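Local coordinates for BH0236 protein (Bacillus halodurans, PDB 5T7A), which probably binds beta-1,3-glucan as a family 56 carbohydrate-binding module, helping in the recognition and hydrolysis of that polysaccharide, at residues N89-T101 with G106-R118. Residues are numbered along the deposited sequence; the frame is centred on the assembly and turned at random.
Sequences NLSSGDVLEYSFT and GPQYTTEWFTYSR. With EDO (1,2-ethanediol), chain E; EDO (1,2-ethanediol), chain D.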
ATOM      1  N   ASN A  89      14.091   2.581  -4.140  1.00 23.12           N
ATOM      2  CA  ASN A  89      15.148   3.397  -3.555  1.00 27.00           C
ATOM      3  C   ASN A  89      14.969   4.052  -2.224  1.00 26.80           C
ATOM      4  O   ASN A  89      15.576   5.088  -1.971  1.00 28.45           O
ATOM      5  CB  ASN A  89      15.685   4.369  -4.621  1.00 28.39           C
ATOM      6  CG  ASN A  89      16.172   3.627  -5.826  1.00 28.40           C
ATOM      7  OD1 ASN A  89      15.778   3.919  -6.963  1.00 32.30           O
ATOM      8  ND2 ASN A  89      16.972   2.565  -5.575  1.00 25.52           N
ATOM      9  N   LEU A  90      14.192   3.436  -1.322  1.00 25.69           N
ATOM     10  CA  LEU A  90      14.212   3.842   0.079  1.00 26.92           C
ATOM     11  C   LEU A  90      15.559   3.535   0.722  1.00 31.43           C
ATOM     12  O   LEU A  90      15.982   2.391   0.791  1.00 35.78           O
ATOM     13  CB  LEU A  90      13.118   3.150   0.905  1.00 27.12           C
ATOM     14  CG  LEU A  90      11.676   3.493   0.527  1.00 23.85           C
ATOM     15  CD1 LEU A  90      10.692   2.541   1.184  1.00 22.07           C
ATOM     16  CD2 LEU A  90      11.362   4.892   0.974  1.00 22.31           C
ATOM     17  N   SER A  91      16.239   4.571   1.179  1.00 35.83           N
ATOM     18  CA  SER A  91      17.447   4.365   1.974  1.00 38.42           C
ATOM     19  C   SER A  91      17.002   3.908   3.362  1.00 32.45           C
ATOM     20  O   SER A  91      15.875   4.089   3.794  1.00 30.42           O
ATOM     21  CB  SER A  91      18.325   5.634   2.031  1.00 36.02           C
ATOM     22  OG  SER A  91      18.496   6.164   0.716  1.00 42.92           O
ATOM     23  N   SER A  92      17.912   3.229   4.031  1.00 31.67           N
ATOM     24  CA  SER A  92      17.722   2.825   5.398  1.00 26.21           C
ATOM     25  C   SER A  92      17.442   4.062   6.203  1.00 25.96           C
ATOM     26  O   SER A  92      18.061   5.091   5.977  1.00 29.60           O
ATOM     27  CB  SER A  92      19.001   2.108   5.881  1.00 29.16           C
ATOM     28  OG  SER A  92      18.920   1.891   7.251  1.00 29.07           O
ATOM     29  N   GLY A  93      16.489   3.984   7.132  1.00 24.45           N
ATOM     30  CA  GLY A  93      15.975   5.169   7.794  1.00 25.63           C
ATOM     31  C   GLY A  93      14.829   5.951   7.126  1.00 23.55           C
ATOM     32  O   GLY A  93      14.224   6.789   7.795  1.00 24.25           O
ATOM     33  N   ASP A  94      14.568   5.730   5.832  1.00 23.61           N
ATOM     34  CA  ASP A  94      13.415   6.348   5.169  1.00 21.59           C
ATOM     35  C   ASP A  94      12.112   5.937   5.890  1.00 22.65           C
ATOM     36  O   ASP A  94      11.959   4.783   6.345  1.00 22.27           O
ATOM     37  CB  ASP A  94      13.387   6.064   3.674  1.00 24.77           C
ATOM     38  CG  ASP A  94      14.489   6.778   2.933  1.00 23.07           C
ATOM     39  OD1 ASP A  94      15.113   7.609   3.553  1.00 29.31           O
ATOM     40  OD2 ASP A  94      14.669   6.542   1.738  1.00 29.70           O
ATOM     41  N   VAL A  95      11.217   6.912   6.100  1.00 20.10           N
ATOM     42  CA  VAL A  95       9.864   6.642   6.593  1.00 17.69           C
ATOM     43  C   VAL A  95       8.842   6.716   5.421  1.00 14.89           C
ATOM     44  O   VAL A  95       8.664   7.744   4.758  1.00 17.15           O
ATOM     45  CB  VAL A  95       9.442   7.535   7.781  1.00 18.95           C
ATOM     46  CG1 VAL A  95       7.991   7.412   8.098  1.00 18.06           C
ATOM     47  CG2 VAL A  95      10.269   7.224   9.010  1.00 20.39           C
ATOM     48  N   LEU A  96       8.140   5.612   5.195  1.00 13.39           N
ATOM     49  CA  LEU A  96       7.099   5.554   4.156  1.00 12.50           C
ATOM     50  C   LEU A  96       5.756   5.520   4.873  1.00 12.21           C
ATOM     51  O   LEU A  96       5.478   4.657   5.691  1.00 11.69           O
ATOM     52  CB  LEU A  96       7.315   4.301   3.296  1.00 13.44           C
ATOM     53  CG  LEU A  96       6.161   3.963   2.337  1.00 12.19           C
ATOM     54  CD1 LEU A  96       6.121   4.959   1.209  1.00 13.28           C
ATOM     55  CD2 LEU A  96       6.447   2.573   1.787  1.00 12.76           C
ATOM     56  N   GLU A  97       4.907   6.492   4.540  1.00 11.50           N
ATOM     57  CA  GLU A  97       3.536   6.512   5.043  1.00 11.86           C
ATOM     58  C   GLU A  97       2.624   6.240   3.859  1.00  9.93           C
ATOM     59  O   GLU A  97       2.851   6.750   2.772  1.00 10.32           O
ATOM     60  CB  GLU A  97       3.205   7.818   5.757  1.00 15.23           C
ATOM     61  CG  GLU A  97       3.826   7.849   7.185  1.00 19.69           C
ATOM     62  CD  GLU A  97       3.573   9.165   7.832  1.00 21.93           C
ATOM     63  OE1 GLU A  97       4.252  10.127   7.405  1.00 23.93           O
ATOM     64  OE2 GLU A  97       2.717   9.214   8.750  1.00 25.38           O
ATOM     65  N   TYR A  98       1.549   5.477   4.072  1.00  9.09           N
ATOM     66  CA  TYR A  98       0.750   5.005   2.963  1.00  9.03           C
ATOM     67  C   TYR A  98      -0.658   4.739   3.430  1.00  9.22           C
ATOM     68  O   TYR A  98      -0.906   4.352   4.570  1.00 10.23           O
ATOM     69  CB  TYR A  98       1.336   3.753   2.322  1.00  9.65           C
ATOM     70  CG  TYR A  98       1.514   2.575   3.240  1.00  9.05           C
ATOM     71  CD1 TYR A  98       2.622   2.490   4.091  1.00  9.14           C
ATOM     72  CD2 TYR A  98       0.636   1.503   3.237  1.00  8.23           C
ATOM     73  CE1 TYR A  98       2.803   1.433   4.929  1.00  8.74           C
ATOM     74  CE2 TYR A  98       0.797   0.452   4.055  1.00  8.24           C
ATOM     75  CZ  TYR A  98       1.856   0.375   4.900  1.00  8.72           C
ATOM     76  OH  TYR A  98       1.999  -0.714   5.726  1.00  9.62           O
ATOM     77  N   SER A  99      -1.603   5.073   2.544  1.00  9.25           N
ATOM     78  CA  SER A  99      -3.035   4.815   2.791  0.58  9.01           C
ATOM     79  C   SER A  99      -3.645   4.356   1.501  1.00  8.84           C
ATOM     80  O   SER A  99      -2.985   4.435   0.446  1.00  9.16           O
ATOM     81  CB  SER A  99      -3.728   6.042   3.275  0.58  8.88           C
ATOM     82  OG  SER A  99      -3.545   7.117   2.354  0.58  9.04           O
ATOM     83  N   PHE A 100      -4.862   3.824   1.573  1.00  7.63           N
ATOM     84  CA  PHE A 100      -5.514   3.289   0.403  1.00  7.64           C
ATOM     85  C   PHE A 100      -6.892   3.845   0.189  1.00  7.93           C
ATOM     86  O   PHE A 100      -7.614   4.118   1.159  1.00  9.05           O
ATOM     87  CB  PHE A 100      -5.636   1.752   0.502  1.00  7.19           C
ATOM     88  CG  PHE A 100      -4.309   1.070   0.773  1.00  7.35           C
ATOM     89  CD1 PHE A 100      -3.480   0.699  -0.251  1.00  7.30           C
ATOM     90  CD2 PHE A 100      -3.912   0.820   2.094  1.00  7.37           C
ATOM     91  CE1 PHE A 100      -2.255   0.053   0.018  1.00  7.10           C
ATOM     92  CE2 PHE A 100      -2.734   0.218   2.341  1.00  7.43           C
ATOM     93  CZ  PHE A 100      -1.877  -0.168   1.329  1.00  7.00           C
ATOM     94  N   THR A 101      -7.290   3.866  -1.083  1.00  8.22           N
ATOM     95  CA  THR A 101      -8.693   4.060  -1.419  1.00  8.88           C
ATOM     96  C   THR A 101      -9.049   2.821  -2.246  1.00  8.73           C
ATOM     97  O   THR A 101      -8.455   2.616  -3.304  1.00  8.85           O
ATOM     98  CB  THR A 101      -8.925   5.389  -2.173  1.00  9.88           C
ATOM     99  OG1 THR A 101      -8.610   6.500  -1.326  1.00 10.80           O
ATOM    100  CG2 THR A 101     -10.376   5.490  -2.621  1.00 10.05           C
ATOM    101  N   GLY A 106     -19.244  -1.364  -5.200  1.00 12.01           N
ATOM    102  CA  GLY A 106     -19.737  -0.137  -5.825  1.00 11.08           C
ATOM    103  C   GLY A 106     -19.047   1.112  -5.311  1.00 10.02           C
ATOM    104  O   GLY A 106     -18.314   1.768  -6.066  1.00 12.81           O
ATOM    105  N   PRO A 107     -19.237   1.420  -4.030  1.00 10.36           N
ATOM    106  CA  PRO A 107     -18.570   2.590  -3.427  1.00 11.51           C
ATOM    107  C   PRO A 107     -17.115   2.344  -3.182  1.00 11.27           C
ATOM    108  O   PRO A 107     -16.635   1.217  -3.381  1.00 11.18           O
ATOM    109  CB  PRO A 107     -19.217   2.722  -2.084  1.00 12.39           C
ATOM    110  CG  PRO A 107     -20.334   1.772  -2.093  1.00 14.46           C
ATOM    111  CD  PRO A 107     -20.072   0.744  -3.065  1.00 11.47           C
ATOM    112  N   GLN A 108     -16.434   3.409  -2.784  1.00 11.37           N
ATOM    113  CA  GLN A 108     -15.035   3.328  -2.382  1.00 11.28           C
ATOM    114  C   GLN A 108     -14.873   3.833  -0.948  1.00 11.59           C
ATOM    115  O   GLN A 108     -15.674   4.581  -0.395  1.00 12.03           O
ATOM    116  CB  GLN A 108     -14.118   4.095  -3.305  1.00 11.59           C
ATOM    117  CG  GLN A 108     -14.472   5.573  -3.406  1.00 12.69           C
ATOM    118  CD  GLN A 108     -13.479   6.303  -4.324  1.00 11.93           C
ATOM    119  OE1 GLN A 108     -13.082   5.784  -5.379  1.00 14.75           O
ATOM    120  NE2 GLN A 108     -13.035   7.450  -3.911  1.00 14.59           N
ATOM    121  N   TYR A 109     -13.788   3.366  -0.367  1.00  9.12           N
ATOM    122  CA  TYR A 109     -13.461   3.619   1.012  1.00  8.93           C
ATOM    123  C   TYR A 109     -11.985   3.945   1.150  1.00  8.41           C
ATOM    124  O   TYR A 109     -11.170   3.410   0.428  1.00  8.69           O
ATOM    125  CB  TYR A 109     -13.801   2.368   1.876  1.00  8.88           C
ATOM    126  CG  TYR A 109     -15.227   1.924   1.684  1.00  9.69           C
ATOM    127  CD1 TYR A 109     -16.260   2.517   2.387  1.00 10.87           C
ATOM    128  CD2 TYR A 109     -15.547   0.938   0.745  1.00 10.94           C
ATOM    129  CE1 TYR A 109     -17.570   2.175   2.140  1.00 10.64           C
ATOM    130  CE2 TYR A 109     -16.865   0.562   0.522  1.00 11.76           C
ATOM    131  CZ  TYR A 109     -17.857   1.171   1.249  1.00 12.83           C
ATOM    132  OH  TYR A 109     -19.212   0.795   1.061  1.00 12.63           O
ATOM    133  N   THR A 110     -11.638   4.803   2.104  1.00  7.82           N
ATOM    134  CA  THR A 110     -10.252   5.185   2.335  1.00  8.45           C
ATOM    135  C   THR A 110      -9.780   4.885   3.731  1.00  8.21           C
ATOM    136  O   THR A 110     -10.493   5.120   4.715  1.00  9.33           O
ATOM    137  CB  THR A 110     -10.091   6.687   2.037  1.00  8.36           C
ATOM    138  OG1 THR A 110     -10.490   6.991   0.659  1.00  9.20           O
ATOM    139  CG2 THR A 110      -8.660   7.171   2.236  1.00  9.63           C
ATOM    140  N   THR A 111      -8.579   4.353   3.815  1.00  8.19           N
ATOM    141  CA  THR A 111      -8.008   3.993   5.080  1.00  8.52           C
ATOM    142  C   THR A 111      -7.242   5.170   5.738  1.00  8.28           C
ATOM    143  O   THR A 111      -6.915   6.149   5.114  1.00  9.46           O
ATOM    144  CB  THR A 111      -7.020   2.809   4.907  1.00  8.73           C
ATOM    145  OG1 THR A 111      -5.763   3.242   4.341  1.00  8.19           O
ATOM    146  CG2 THR A 111      -7.615   1.700   4.101  1.00  8.84           C
ATOM    147  N   GLU A 112      -6.892   4.946   6.982  1.00  9.41           N
ATOM    148  CA  GLU A 112      -5.943   5.733   7.695  1.00  9.64           C
ATOM    149  C   GLU A 112      -4.584   5.614   7.058  1.00 10.18           C
ATOM    150  O   GLU A 112      -4.378   4.783   6.193  1.00  9.05           O
ATOM    151  CB  GLU A 112      -5.876   5.224   9.160  1.00 10.62           C
ATOM    152  CG  GLU A 112      -5.158   3.900   9.281  1.00 12.05           C
ATOM    153  CD  GLU A 112      -5.504   3.156  10.535  1.00 14.35           C
ATOM    154  OE1 GLU A 112      -6.611   2.593  10.587  1.00 13.98           O
ATOM    155  OE2 GLU A 112      -4.623   3.150  11.437  1.00 17.89           O
ATOM    156  N   TRP A 113      -3.637   6.439   7.519  1.00  9.83           N
ATOM    157  CA  TRP A 113      -2.265   6.369   7.122  1.00 10.06           C
ATOM    158  C   TRP A 113      -1.528   5.379   7.981  1.00 11.64           C
ATOM    159  O   TRP A 113      -1.518   5.483   9.223  1.00 13.43           O
ATOM    160  CB  TRP A 113      -1.592   7.727   7.274  1.00 12.01           C
ATOM    161  CG  TRP A 113      -2.034   8.707   6.287  1.00 12.45           C
ATOM    162  CD1 TRP A 113      -3.016   9.686   6.444  1.00 14.01           C
ATOM    163  CD2 TRP A 113      -1.496   8.888   4.980  1.00 12.42           C
ATOM    164  NE1 TRP A 113      -3.148  10.406   5.276  1.00 16.23           N
ATOM    165  CE2 TRP A 113      -2.210   9.947   4.370  1.00 14.22           C
ATOM    166  CE3 TRP A 113      -0.495   8.246   4.259  1.00 12.24           C
ATOM    167  CZ2 TRP A 113      -1.915  10.379   3.088  1.00 14.67           C
ATOM    168  CZ3 TRP A 113      -0.217   8.675   3.009  1.00 13.55           C
ATOM    169  CH2 TRP A 113      -0.920   9.723   2.434  1.00 14.08           C
ATOM    170  N   PHE A 114      -0.880   4.405   7.341  1.00  9.69           N
ATOM    171  CA  PHE A 114       0.030   3.475   7.945  1.00 10.32           C
ATOM    172  C   PHE A 114       1.456   3.969   7.791  1.00 11.66           C
ATOM    173  O   PHE A 114       1.726   4.817   6.945  1.00 11.67           O
ATOM    174  CB  PHE A 114      -0.105   2.076   7.291  1.00 10.51           C
ATOM    175  CG  PHE A 114      -1.502   1.551   7.372  1.00 10.58           C
ATOM    176  CD1 PHE A 114      -1.992   0.999   8.559  1.00 11.48           C
ATOM    177  CD2 PHE A 114      -2.319   1.584   6.271  1.00 11.74           C
ATOM    178  CE1 PHE A 114      -3.306   0.555   8.648  1.00 11.04           C
ATOM    179  CE2 PHE A 114      -3.627   1.117   6.334  1.00 10.88           C
ATOM    180  CZ  PHE A 114      -4.100   0.569   7.507  1.00 11.05           C
ATOM    181  N   THR A 115       2.360   3.437   8.620  1.00 11.89           N
ATOM    182  CA  THR A 115       3.784   3.857   8.584  1.00 13.27           C
ATOM    183  C   THR A 115       4.701   2.656   8.532  1.00 11.09           C
ATOM    184  O   THR A 115       4.382   1.626   9.175  1.00 12.11           O
ATOM    185  CB  THR A 115       4.156   4.849   9.755  1.00 15.08           C
ATOM    186  OG1 THR A 115       5.455   5.389   9.509  1.00 21.60           O
ATOM    187  CG2 THR A 115       4.057   4.184  11.020  1.00 20.25           C
ATOM    188  N   TYR A 116       5.758   2.788   7.745  1.00 11.61           N
ATOM    189  CA  TYR A 116       6.803   1.794   7.618  1.00 11.25           C
ATOM    190  C   TYR A 116       8.157   2.479   7.707  1.00 12.65           C
ATOM    191  O   TYR A 116       8.379   3.482   7.027  1.00 14.11           O
ATOM    192  CB  TYR A 116       6.687   1.068   6.253  1.00 11.68           C
ATOM    193  CG  TYR A 116       7.861   0.205   5.921  1.00 10.45           C
ATOM    194  CD1 TYR A 116       7.995  -1.024   6.567  1.00 12.74           C
ATOM    195  CD2 TYR A 116       8.770   0.545   4.943  1.00 11.19           C
ATOM    196  CE1 TYR A 116       9.098  -1.809   6.314  1.00 12.45           C
ATOM    197  CE2 TYR A 116       9.887  -0.240   4.679  1.00 12.29           C
ATOM    198  CZ  TYR A 116      10.054  -1.402   5.368  1.00 12.09           C
ATOM    199  OH  TYR A 116      11.193  -2.130   5.035  1.00 15.35           O
ATOM    200  N   SER A 117       9.092   2.005   8.535  0.50 13.46           N
ATOM    201  CA  SER A 117      10.471   2.537   8.490  0.50 13.92           C
ATOM    202  C   SER A 117      11.387   1.510   7.870  0.50 13.94           C
ATOM    203  O   SER A 117      11.441   0.354   8.316  0.50 15.44           O
ATOM    204  CB  SER A 117      11.015   2.961   9.878  0.50 14.51           C
ATOM    205  OG  SER A 117      12.315   3.584   9.855  0.50 16.05           O
ATOM    206  N   ARG A 118      12.078   1.926   6.831  1.00 15.33           N
ATOM    207  CA  ARG A 118      13.026   1.072   6.087  1.00 16.28           C
ATOM    208  C   ARG A 118      14.299   0.804   6.868  1.00 20.77           C
ATOM    209  O   ARG A 118      14.759   1.690   7.591  1.00 19.27           O
ATOM    210  CB  ARG A 118      13.443   1.728   4.805  1.00 15.58           C
ATOM    211  CG  ARG A 118      14.299   0.892   3.892  1.00 16.16           C
ATOM    212  CD  ARG A 118      13.611  -0.381   3.411  1.00 16.09           C
ATOM    213  NE  ARG A 118      14.528  -1.286   2.712  1.00 15.91           N
ATOM    214  CZ  ARG A 118      15.356  -2.104   3.341  1.00 16.44           C
ATOM    215  NH1 ARG A 118      15.421  -2.133   4.668  1.00 18.09           N
ATOM    216  NH2 ARG A 118      16.155  -2.882   2.628  1.00 17.90           N
ATOM    217  OXT ARG A 118      14.887  -0.266   6.738  1.00 20.98           O
TER
HETATM  218  C1  EDO E1103       0.765  11.440   6.371  1.00 39.05           C
HETATM  219  O1  EDO E1103       1.022  12.810   6.123  1.00 37.91           O
HETATM  220  C2  EDO E1103      -0.150  11.401   7.553  1.00 37.49           C
HETATM  221  O2  EDO E1103       0.535  10.934   8.710  1.00 38.35           O
HETATM  222  C1  EDO D1102     -16.662   4.283  -8.445  1.00 21.35           C
HETATM  223  O1  EDO D1102     -18.013   3.852  -8.797  1.00 26.07           O
HETATM  224  C2  EDO D1102     -16.333   3.545  -7.204  1.00 22.40           C
HETATM  225  O2  EDO D1102     -16.812   4.179  -6.153  1.00 25.79           O
HETATM  226  O   HOH W   1      17.387  -0.519   7.140  1.00 29.49           O
HETATM  227  O   HOH W   2       1.198   7.088   9.689  1.00 26.87           O
HETATM  228  O   HOH W   3       3.612  -0.624   7.888  1.00 12.25           O
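Q108 lays its amide over the methyl of T101, NE2 coming within 3.5 Å of CG2, while its OE1 is hydrogen-bonded to Y59. Two residues on, T110 meets the same threonine, OG1 to OG1 at 2.8 Å, in a non-hydrogen-bonded pair of the antiparallel ladder; T101 OG1 also bonds H63. At T111 the regular pairing breaks. Its N donates to F100 O, but the bond from F100 N goes to the side chain, T111 OG1, at 3.0 Å. With OG1 set between its own N and carbonyl carbon (chi1 77°), the hydroxyl can accept that bond and also donate to E112 O, in the carbonyl plane. A valine here would probably leave F100 N without its acceptor, since a methyl would replace the oxygen that stands in for a main-chain carbonyl. The break at T111 divides strand 108-117, an edge strand of the antiparallel sheet that forms a hairpin with strand 95-103, into two ladders whose registers differ by one residue. W113 then turns its indole back across strand 95-101: S99 CB lies over the six-membered ring, 4.2 Å from its centroid, and an ethanediol occupies the opposite face, its O2 bonded to E97 OE2. K65 makes a cation-pi contact with the same indole. F114 and Y98 exchange two backbone bonds, and F114 CB sits over the Y98 ring, 3.7 Å from the centroid. The two ring planes are inclined at 39°. A water links Y98 OH to T115 O. Y116 and L96 form the next hydrogen-bonded pair. At the C-terminus, R118 N bonds D94 O at 2.9 Å, and R118 O accepts G93 N from the type II turn S91-D94. The bend at chi2 (62°) lets NH1 reach the residue's own carboxylate, at OXT.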